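Local coordinates for NADP-dependent alcohol dehydrogenase 6 (Saccharomyces cerevisiae, PDB 1PIW), which reduces a broad range of aromatic and aliphatic aldehydes to the corresponding alcohols with NADPH, as a zinc-containing, medium-chain alcohol dehydrogenase, at residues Q96-L101 against R140-F145; K29-H34 against L77-N82. One frame throughout, in Å; residues are numbered along the deposited sequence.

Contact 1 of 2, residues Q96-L101 against R140-F145. With ZN (zinc ion), chain C.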
# COMPACT_ATOMS: atom_id res chain seq x y z
N GLN A 96 -9.11 -22.09 2.33
CA GLN A 96 -10.20 -21.92 1.37
C GLN A 96 -10.72 -23.30 0.95
O GLN A 96 -9.97 -24.27 0.95
CB GLN A 96 -9.78 -21.12 0.13
CG GLN A 96 -10.99 -20.55 -0.60
CD GLN A 96 -10.62 -19.63 -1.75
OE1 GLN A 96 -9.63 -18.92 -1.69
NE2 GLN A 96 -11.45 -19.63 -2.78
N VAL A 97 -11.98 -23.38 0.56
CA VAL A 97 -12.56 -24.67 0.24
C VAL A 97 -13.50 -24.58 -0.96
O VAL A 97 -14.08 -25.59 -1.41
CB VAL A 97 -13.29 -25.17 1.50
CG1 VAL A 97 -14.75 -24.79 1.45
CG2 VAL A 97 -13.07 -26.63 1.67
N PHE A 98 -13.65 -23.37 -1.49
CA PHE A 98 -14.54 -23.15 -2.62
C PHE A 98 -14.39 -21.78 -3.27
O PHE A 98 -14.03 -20.80 -2.62
CB PHE A 98 -16.00 -23.33 -2.21
CG PHE A 98 -16.95 -23.17 -3.35
CD1 PHE A 98 -17.09 -24.18 -4.30
CD2 PHE A 98 -17.65 -21.98 -3.51
CE1 PHE A 98 -17.91 -24.01 -5.41
CE2 PHE A 98 -18.49 -21.80 -4.62
CZ PHE A 98 -18.61 -22.82 -5.57
N SER A 99 -14.71 -21.73 -4.56
CA SER A 99 -14.61 -20.51 -5.34
C SER A 99 -15.50 -20.69 -6.57
O SER A 99 -15.75 -21.82 -7.01
CB SER A 99 -13.16 -20.31 -5.76
OG SER A 99 -12.95 -18.99 -6.21
N CYS A 100 -15.99 -19.59 -7.14
CA CYS A 100 -16.86 -19.70 -8.31
C CYS A 100 -16.11 -20.31 -9.48
O CYS A 100 -16.71 -20.82 -10.41
CB CYS A 100 -17.43 -18.34 -8.71
SG CYS A 100 -16.35 -17.38 -9.74
N LEU A 101 -14.78 -20.24 -9.42
CA LEU A 101 -13.90 -20.78 -10.44
C LEU A 101 -14.16 -20.30 -11.86
O LEU A 101 -13.69 -20.91 -12.80
CB LEU A 101 -13.96 -22.31 -10.41
CG LEU A 101 -13.39 -22.85 -9.11
CD1 LEU A 101 -13.67 -24.33 -8.98
CD2 LEU A 101 -11.90 -22.58 -9.06
N ARG A 140 -14.90 -33.03 3.31
CA ARG A 140 -15.45 -33.08 1.96
C ARG A 140 -15.13 -31.77 1.29
O ARG A 140 -15.68 -30.73 1.67
CB ARG A 140 -16.95 -33.29 2.02
CG ARG A 140 -17.66 -33.29 0.69
CD ARG A 140 -18.93 -34.11 0.77
NE ARG A 140 -18.62 -35.49 1.11
CZ ARG A 140 -19.51 -36.35 1.59
NH1 ARG A 140 -20.76 -35.96 1.78
NH2 ARG A 140 -19.15 -37.59 1.86
N VAL A 141 -14.25 -31.81 0.29
CA VAL A 141 -13.80 -30.61 -0.39
C VAL A 141 -13.72 -30.69 -1.91
O VAL A 141 -13.23 -31.68 -2.45
CB VAL A 141 -12.41 -30.21 0.11
CG1 VAL A 141 -12.02 -28.85 -0.42
CG2 VAL A 141 -12.39 -30.23 1.62
N HIS A 142 -14.19 -29.64 -2.58
CA HIS A 142 -14.15 -29.54 -4.04
C HIS A 142 -12.68 -29.74 -4.44
O HIS A 142 -11.78 -29.11 -3.88
CB HIS A 142 -14.65 -28.15 -4.43
CG HIS A 142 -14.61 -27.87 -5.90
ND1 HIS A 142 -13.47 -28.03 -6.66
CD2 HIS A 142 -15.54 -27.34 -6.73
CE1 HIS A 142 -13.70 -27.61 -7.89
NE2 HIS A 142 -14.95 -27.18 -7.96
N GLU A 143 -12.43 -30.63 -5.41
CA GLU A 143 -11.07 -30.96 -5.85
C GLU A 143 -10.15 -29.79 -6.17
O GLU A 143 -8.95 -29.90 -5.99
CB GLU A 143 -11.11 -31.87 -7.06
CG GLU A 143 -11.65 -31.19 -8.29
CD GLU A 143 -11.59 -32.08 -9.51
OE1 GLU A 143 -12.04 -31.64 -10.59
OE2 GLU A 143 -11.09 -33.22 -9.39
N HIS A 144 -10.70 -28.70 -6.67
CA HIS A 144 -9.86 -27.57 -7.01
C HIS A 144 -9.05 -27.09 -5.83
O HIS A 144 -8.01 -26.47 -6.01
CB HIS A 144 -10.68 -26.39 -7.51
CG HIS A 144 -9.86 -25.16 -7.76
ND1 HIS A 144 -9.24 -24.91 -8.97
CD2 HIS A 144 -9.50 -24.14 -6.95
CE1 HIS A 144 -8.54 -23.80 -8.89
NE2 HIS A 144 -8.68 -23.31 -7.67
N PHE A 145 -9.54 -27.36 -4.62
CA PHE A 145 -8.87 -26.91 -3.42
C PHE A 145 -8.13 -27.96 -2.65
O PHE A 145 -7.85 -27.80 -1.47
CB PHE A 145 -9.87 -26.21 -2.50
CG PHE A 145 -10.38 -24.91 -3.05
CD1 PHE A 145 -11.41 -24.89 -3.98
CD2 PHE A 145 -9.78 -23.71 -2.69
CE1 PHE A 145 -11.84 -23.69 -4.54
CE2 PHE A 145 -10.21 -22.51 -3.24
CZ PHE A 145 -11.24 -22.50 -4.17
ZN ZN C . -14.55 -16.45 -8.69
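The ring of Phe-145 lies against the backbone of residues 96-98. Its CG is anti to the carbonyl carbon (chi1 -68°), which directs the ring to that backbone. Phe-98 N sits over the ring centre, 3.5 Å above its plane. Val-97 C lies over the same face, nearer the rim. The opposite face is taken by His-144 CD2. Ser-99 CB meets the ring edge in plane, 3.3 Å from Phe-145 CZ. The amide of Gln-96 comes in at a slant, its plane 42° from that of the ring. Val-97 CG2 packs on Val-141 CG1. Leu-101 spreads its two methyls between two histidines. Its CD2 makes a CH-pi contact 3.4 Å above the centre of the His-144 ring, and its CD1 meets His-142 NE2 tip to tip.

Polar bonds hold these groups in place. Gln-96 NE2 bonds to Phe-98 O at 2.8 Å, from above the carbonyl plane. His-144 N gives an in-plane bond to His-142 ND1 at 2.8 Å. Further out, Glu-111 accepts from both Gln-96 NE2 and His-144 NE2. An alanine in place of Phe-145 would probably open a gap under residues 96-98 and leave the Gln-96 amide and Ser-99 CB without their packing partner.

Cys-100 SG binds the zinc ion at 2.3 Å, with Cys-103, Cys-106 and Cys-114, in the family's non-catalytic site. Packing and CH-pi contact, not hydrogen bonds, hold the start of this zinc loop against the end of strand 138-142.

Contact 2 of 2, residues K29-H34 against L77-N82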
# COMPACT_ATOMS: atom_id res chain seq x y z
N LYS A 29 -21.41 -32.52 4.21
CA LYS A 29 -22.12 -31.61 3.33
C LYS A 29 -22.59 -32.43 2.13
O LYS A 29 -22.08 -33.53 1.86
CB LYS A 29 -21.19 -30.49 2.85
CG LYS A 29 -20.28 -30.86 1.69
CD LYS A 29 -19.53 -29.64 1.19
CE LYS A 29 -18.92 -29.86 -0.17
NZ LYS A 29 -19.94 -29.81 -1.24
N PRO A 30 -23.60 -31.94 1.41
CA PRO A 30 -24.01 -32.76 0.27
C PRO A 30 -22.80 -32.92 -0.66
O PRO A 30 -22.00 -32.00 -0.83
CB PRO A 30 -25.15 -31.95 -0.34
CG PRO A 30 -24.87 -30.54 0.11
CD PRO A 30 -24.43 -30.73 1.52
N PHE A 31 -22.67 -34.11 -1.25
CA PHE A 31 -21.56 -34.42 -2.15
C PHE A 31 -21.82 -33.92 -3.57
O PHE A 31 -22.81 -34.27 -4.18
CB PHE A 31 -21.32 -35.92 -2.16
CG PHE A 31 -19.97 -36.32 -2.66
CD1 PHE A 31 -19.20 -37.23 -1.95
CD2 PHE A 31 -19.47 -35.78 -3.83
CE1 PHE A 31 -17.94 -37.61 -2.39
CE2 PHE A 31 -18.21 -36.15 -4.29
CZ PHE A 31 -17.44 -37.06 -3.57
N TYR A 32 -20.90 -33.10 -4.09
CA TYR A 32 -21.06 -32.55 -5.42
C TYR A 32 -20.08 -33.07 -6.45
O TYR A 32 -19.04 -33.64 -6.12
CB TYR A 32 -21.03 -31.02 -5.34
CG TYR A 32 -22.27 -30.51 -4.66
CD1 TYR A 32 -22.23 -29.43 -3.77
CD2 TYR A 32 -23.49 -31.16 -4.85
CE1 TYR A 32 -23.38 -29.02 -3.08
CE2 TYR A 32 -24.63 -30.76 -4.17
CZ TYR A 32 -24.58 -29.69 -3.28
OH TYR A 32 -25.72 -29.34 -2.60
N ASP A 33 -20.46 -32.88 -7.71
CA ASP A 33 -19.72 -33.36 -8.88
C ASP A 33 -18.19 -33.29 -8.87
O ASP A 33 -17.54 -34.15 -9.46
CB ASP A 33 -20.28 -32.66 -10.11
CG ASP A 33 -21.76 -32.95 -10.31
OD1 ASP A 33 -22.46 -32.11 -10.92
OD2 ASP A 33 -22.22 -34.03 -9.87
N HIS A 34 -17.63 -32.29 -8.20
CA HIS A 34 -16.17 -32.13 -8.13
C HIS A 34 -15.63 -32.35 -6.72
O HIS A 34 -14.41 -32.46 -6.53
CB HIS A 34 -15.77 -30.73 -8.62
CG HIS A 34 -16.18 -30.44 -10.03
ND1 HIS A 34 -15.48 -30.92 -11.12
CD2 HIS A 34 -17.23 -29.75 -10.53
CE1 HIS A 34 -16.08 -30.53 -12.23
NE2 HIS A 34 -17.14 -29.82 -11.90
N LEU A 77 -13.69 -40.07 -4.99
CA LEU A 77 -13.69 -38.95 -5.93
C LEU A 77 -15.06 -38.61 -6.51
O LEU A 77 -15.88 -39.50 -6.76
CB LEU A 77 -12.72 -39.23 -7.08
CG LEU A 77 -11.28 -39.55 -6.70
CD1 LEU A 77 -10.49 -39.87 -7.96
CD2 LEU A 77 -10.66 -38.38 -5.96
N GLY A 78 -15.28 -37.32 -6.75
CA GLY A 78 -16.54 -36.85 -7.29
C GLY A 78 -16.75 -37.25 -8.74
O GLY A 78 -15.79 -37.41 -9.49
N PRO A 79 -18.01 -37.41 -9.17
CA PRO A 79 -18.44 -37.79 -10.53
C PRO A 79 -17.66 -37.11 -11.64
O PRO A 79 -17.00 -37.75 -12.44
CB PRO A 79 -19.91 -37.41 -10.54
CG PRO A 79 -20.32 -37.71 -9.16
CD PRO A 79 -19.19 -37.13 -8.34
N LYS A 80 -17.76 -35.78 -11.69
CA LYS A 80 -17.08 -35.01 -12.70
C LYS A 80 -15.67 -34.63 -12.25
O LYS A 80 -15.20 -33.54 -12.58
CB LYS A 80 -17.86 -33.73 -13.02
CG LYS A 80 -19.25 -33.92 -13.63
CD LYS A 80 -19.91 -32.55 -13.84
CE LYS A 80 -21.37 -32.65 -14.30
NZ LYS A 80 -22.11 -31.33 -14.21
N SER A 81 -15.00 -35.50 -11.50
CA SER A 81 -13.65 -35.15 -11.06
C SER A 81 -12.70 -35.13 -12.24
O SER A 81 -13.05 -35.59 -13.32
CB SER A 81 -13.13 -36.13 -10.01
OG SER A 81 -11.83 -35.75 -9.59
N ASN A 82 -11.50 -34.58 -12.04
CA ASN A 82 -10.52 -34.48 -13.11
C ASN A 82 -9.33 -33.68 -12.63
O ASN A 82 -9.34 -32.45 -12.67
CB ASN A 82 -11.13 -33.77 -14.33
CG ASN A 82 -11.79 -32.43 -13.96
OD1 ASN A 82 -11.47 -31.39 -14.54
ND2 ASN A 82 -12.71 -32.46 -13.00
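Asp-33 O receives the backbone N-H of Lys-80, 2.8 Å from Lys-80 N. The bond is weak, with an N-H...O angle of only 124°. The preceding residue, Pro-79, has no N-H to offer, although Pro-79 N also lies close to this oxygen. Beyond the backbone, the side chains of Asp-33 and Lys-80 run side by side and point the same way. The lysine chain is extended beyond CG, and its CD passes 3.7 Å from Asp-33 CB. At its end Lys-80 NZ forms a long, weak salt bridge to Asp-33 OD1, at 3.4 Å. His-34 ND1 is 3.0 Å from Lys-80 O, but the angle is too poor for a hydrogen bond. Lys-80 CB makes an off-centre CH-pi contact with the His-34 ring.

The turn at 78-81 has its own bond, Ser-81 N to Gly-78 O at 2.9 Å. Phe-31 CE2 rests 3.5 Å from Gly-78 CA, beside this turn. Glu-143 OE2 accepts bonds from Ser-81 OG and Asn-82 N, and the backbone of Glu-143 also bonds to that of His-34. Thus one residue ties both loops to the chain just after strand 138-142.

The loops lead into strand 35-45 and out of strand 70-77, antiparallel neighbours in the sheet of the GroES-like domain. Their direct polar bonds are weak, and the firmer hold probably comes through Glu-143.

Overall arrangement
Both contacts lie in the GroES-like catalytic domain, with centres about 11 Å apart. Contact 1 is partly buried and sets strand 96-98 and the start of the zinc loop against the end of strand 138-142. Contact 2 is a surface contact, where the loops flanking the neighbouring strands 35-45 and 70-77 meet. Their chemistry follows their place: aromatic and aliphatic packing in contact 1, weak backbone and charged pairing in contact 2. Segment 140-145 links them. Arg-140 NH1 probably bonds to Lys-29 O, at 2.8 Å. The His-142 and His-34 rings also meet, with planes about 20° apart.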